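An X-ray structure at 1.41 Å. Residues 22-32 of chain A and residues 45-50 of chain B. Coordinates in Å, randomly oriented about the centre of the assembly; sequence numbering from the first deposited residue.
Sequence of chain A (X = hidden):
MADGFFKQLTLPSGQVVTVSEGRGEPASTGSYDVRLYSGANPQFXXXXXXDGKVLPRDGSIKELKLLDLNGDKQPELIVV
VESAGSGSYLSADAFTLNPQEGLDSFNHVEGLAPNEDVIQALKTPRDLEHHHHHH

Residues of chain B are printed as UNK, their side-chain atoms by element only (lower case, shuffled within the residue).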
# COMPACT_ATOMS: atom_id res chain seq x y z
N GLY A 22 -5.63 5.78 -3.27
CA GLY A 22 -5.67 4.69 -4.23
C GLY A 22 -6.06 5.14 -5.64
O GLY A 22 -6.99 5.94 -5.84
N ARG A 23 -5.34 4.62 -6.64
CA ARG A 23 -5.62 4.99 -8.02
C ARG A 23 -6.99 4.50 -8.50
O ARG A 23 -7.36 3.34 -8.28
CB ARG A 23 -4.53 4.47 -8.95
CG ARG A 23 -4.77 4.79 -10.40
CD ARG A 23 -3.53 4.57 -11.25
NE ARG A 23 -3.85 4.68 -12.67
CZ ARG A 23 -2.95 4.63 -13.65
NH1 ARG A 23 -1.67 4.47 -13.36
NH2 ARG A 23 -3.33 4.73 -14.92
N GLY A 24 -7.75 5.39 -9.14
CA GLY A 24 -9.03 5.01 -9.70
C GLY A 24 -10.19 5.02 -8.71
O GLY A 24 -11.33 4.75 -9.09
N GLU A 25 -9.90 5.33 -7.45
CA GLU A 25 -10.91 5.32 -6.40
C GLU A 25 -11.78 6.58 -6.42
O GLU A 25 -11.37 7.62 -6.93
CB GLU A 25 -10.25 5.20 -5.03
CG GLU A 25 -9.52 3.90 -4.80
CD GLU A 25 -8.84 3.85 -3.45
OE1 GLU A 25 -8.76 4.90 -2.77
OE2 GLU A 25 -8.39 2.75 -3.06
N PRO A 26 -12.99 6.49 -5.84
CA PRO A 26 -13.84 7.68 -5.73
C PRO A 26 -13.23 8.67 -4.77
O PRO A 26 -12.42 8.30 -3.92
CB PRO A 26 -15.13 7.14 -5.10
CG PRO A 26 -15.00 5.67 -5.03
CD PRO A 26 -13.58 5.30 -5.22
N ALA A 27 -13.63 9.93 -4.91
CA ALA A 27 -13.12 10.96 -4.02
C ALA A 27 -13.56 10.71 -2.58
O ALA A 27 -12.79 10.94 -1.65
CB ALA A 27 -13.57 12.33 -4.49
N SER A 28 -14.78 10.20 -2.40
CA SER A 28 -15.42 10.14 -1.08
C SER A 28 -14.91 9.03 -0.15
O SER A 28 -15.05 9.12 1.06
CB SER A 28 -16.93 10.00 -1.24
OG SER A 28 -17.22 8.76 -1.87
N THR A 29 -14.34 7.98 -0.72
CA THR A 29 -13.95 6.85 0.10
C THR A 29 -12.95 5.99 -0.63
O THR A 29 -12.87 6.04 -1.86
CB THR A 29 -15.19 6.00 0.46
OG1 THR A 29 -14.82 4.98 1.39
CG2 THR A 29 -15.78 5.35 -0.77
N GLY A 30 -12.17 5.22 0.12
CA GLY A 30 -11.26 4.28 -0.48
C GLY A 30 -10.10 3.95 0.43
O GLY A 30 -10.29 3.53 1.58
N SER A 31 -8.89 4.17 -0.07
CA SER A 31 -7.68 3.84 0.67
C SER A 31 -6.63 4.92 0.46
O SER A 31 -6.76 5.79 -0.41
CB SER A 31 -7.11 2.51 0.17
OG SER A 31 -6.58 2.65 -1.15
N TYR A 32 -5.58 4.83 1.24
CA TYR A 32 -4.37 5.58 0.93
C TYR A 32 -3.19 4.73 1.36
O TYR A 32 -3.34 3.78 2.13
CB TYR A 32 -4.35 6.95 1.61
CG TYR A 32 -4.19 6.91 3.11
CD1 TYR A 32 -2.93 6.99 3.69
CD2 TYR A 32 -5.29 6.80 3.96
CE1 TYR A 32 -2.78 6.96 5.07
CE2 TYR A 32 -5.15 6.78 5.33
CZ TYR A 32 -3.89 6.85 5.88
OH TYR A 32 -3.74 6.82 7.24
N UNK B 45 -16.02 -0.89 -9.75
CA UNK B 45 -15.07 -1.90 -9.27
C UNK B 45 -14.28 -1.46 -8.04
O UNK B 45 -13.96 -2.30 -7.21
c UNK B 45 -14.12 -2.10 -10.45
c UNK B 45 -14.75 -1.43 -11.61
c UNK B 45 -15.72 -0.42 -11.11
N UNK B 46 -13.97 -0.16 -7.94
CA UNK B 46 -13.07 0.31 -6.90
C UNK B 46 -13.80 1.09 -5.80
O UNK B 46 -13.18 1.86 -5.06
c UNK B 46 -11.97 1.18 -7.51
c UNK B 46 -10.61 -0.81 -8.20
c UNK B 46 -10.10 1.44 -9.19
c UNK B 46 -11.19 0.52 -8.65
N UNK B 47 -15.12 0.89 -5.68
CA UNK B 47 -15.92 1.64 -4.71
C UNK B 47 -15.90 1.09 -3.28
O UNK B 47 -16.32 1.78 -2.36
c UNK B 47 -17.68 3.03 -5.88
o UNK B 47 -18.84 3.49 -5.79
o UNK B 47 -16.79 3.57 -6.56
c UNK B 47 -17.38 1.74 -5.15
N UNK B 48 -15.45 -0.15 -3.10
CA UNK B 48 -15.47 -0.78 -1.79
C UNK B 48 -14.14 -1.43 -1.44
O UNK B 48 -13.94 -2.63 -1.61
c UNK B 48 -18.23 -2.87 -0.07
o UNK B 48 -18.70 -3.67 -0.87
n UNK B 48 -18.90 -2.44 1.00
c UNK B 48 -16.61 -1.80 -1.69
c UNK B 48 -16.84 -2.29 -0.26
N UNK B 49 -13.21 -0.61 -0.95
CA UNK B 49 -11.90 -1.08 -0.53
C UNK B 49 -11.99 -2.03 0.66
O UNK B 49 -12.74 -1.78 1.61
c UNK B 49 -9.40 -0.09 1.72
c UNK B 49 -7.47 -1.09 0.01
c UNK B 49 -8.72 -0.75 -0.47
c UNK B 49 -7.18 -0.93 1.36
c UNK B 49 -8.15 -0.43 2.23
c UNK B 49 -9.69 -0.25 0.37
c UNK B 49 -11.04 0.12 -0.16
N UNK B 50 -11.21 -3.11 0.61
CA UNK B 50 -11.12 -4.07 1.70
C UNK B 50 -9.77 -4.02 2.42
O UNK B 50 -9.71 -3.85 3.64
c UNK B 50 -12.98 -6.93 -0.14
c UNK B 50 -12.75 -5.64 0.58
c UNK B 50 -11.13 -6.52 2.30
c UNK B 50 -11.35 -5.50 1.18
O HOH W 1 -14.31 2.10 0.13

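Position 45 of chain B carries three side-chain carbons, the last of which closes a ring onto the backbone nitrogen, and it makes no contact with residues 22-32 of chain A. That closure belongs to proline alone, so the residue is Pro B45.

Position 46 has four side-chain carbons, forked at the second, with no heteroatom. Its CA-to-CB bond points toward chain A, and one of the two terminal carbons lies 3.5 Å from Arg A23 O and 3.5 Å from Gly A24 O. A four-carbon chain forked at the second carbon is leucine. Leu B46, with chi1 m and chi2 t, sets CD1 against the type II turn that runs from Gly A22 to Glu A25. Glycine suits this turn twice over: the positive phi of Gly A24 would jam a CB against the preceding carbonyl oxygen, and an ideal CB would also lie 2.7 Å from Leu B46 CD1. The backbone of Leu B46 takes part as well, its O lying 3.5 Å from Pro A26 CD.

At position 47 there are two side-chain carbons, the second bearing two oxygens. The CA-to-CB bond points sideways, but the end of the group comes nearer to chain A, and one oxygen approaches Pro A26 CG to 3.2 Å. A carboxylate one carbon beyond CB identifies Asp B47. Its chi1 of -96° falls between the usual wells, and the approach of OD1 to the proline ring is a packing contact with no hydrogen bond.

Position 48 shows three carbons in a row, the third carrying one oxygen and one nitrogen. Its CA-to-CB bond points away from chain A, and the residue does not touch the stretch. The terminal amide is that of glutamine, Gln B48.

At position 49 a single carbon leads to a six-carbon ring without a hydroxyl; the CA-to-CB bond points toward chain A, and Ser A31 CB lies over one face of the ring. The residue is Phe B49. Ser A31 CB lies 3.5 Å from the ring centroid and only 4° off the normal, a well-centred CH-pi contact. Gly A30 O approaches CD2 of Phe B49 to 3.7 Å.

Position 50 has four carbons, forked at the first, with one arm two carbons long, and is out of reach of residues 22-32 of chain A. This is isoleucine, Ile B50.

No direct hydrogen bond crosses between the stretches, which together bury 367 Å². The contact rests on Leu B46 at the turn and Phe B49 against the strand. Chain A's surface is braced internally: Glu A25 OE1 accepts from Ser A31 N at 2.8 Å, and Glu A25 OE2 accepts from Ser A31 OG at 2.6 Å, tying the turn to the strand and leaving Ser A31 CB to meet the ring. Polar linkage comes through one water, which is 3.2 Å from Thr A29 OG1, donates to Asp B47 O at 3.2 Å and accepts from Phe B49 N at 3.1 Å.

Chain B (45-50) PLDQFI
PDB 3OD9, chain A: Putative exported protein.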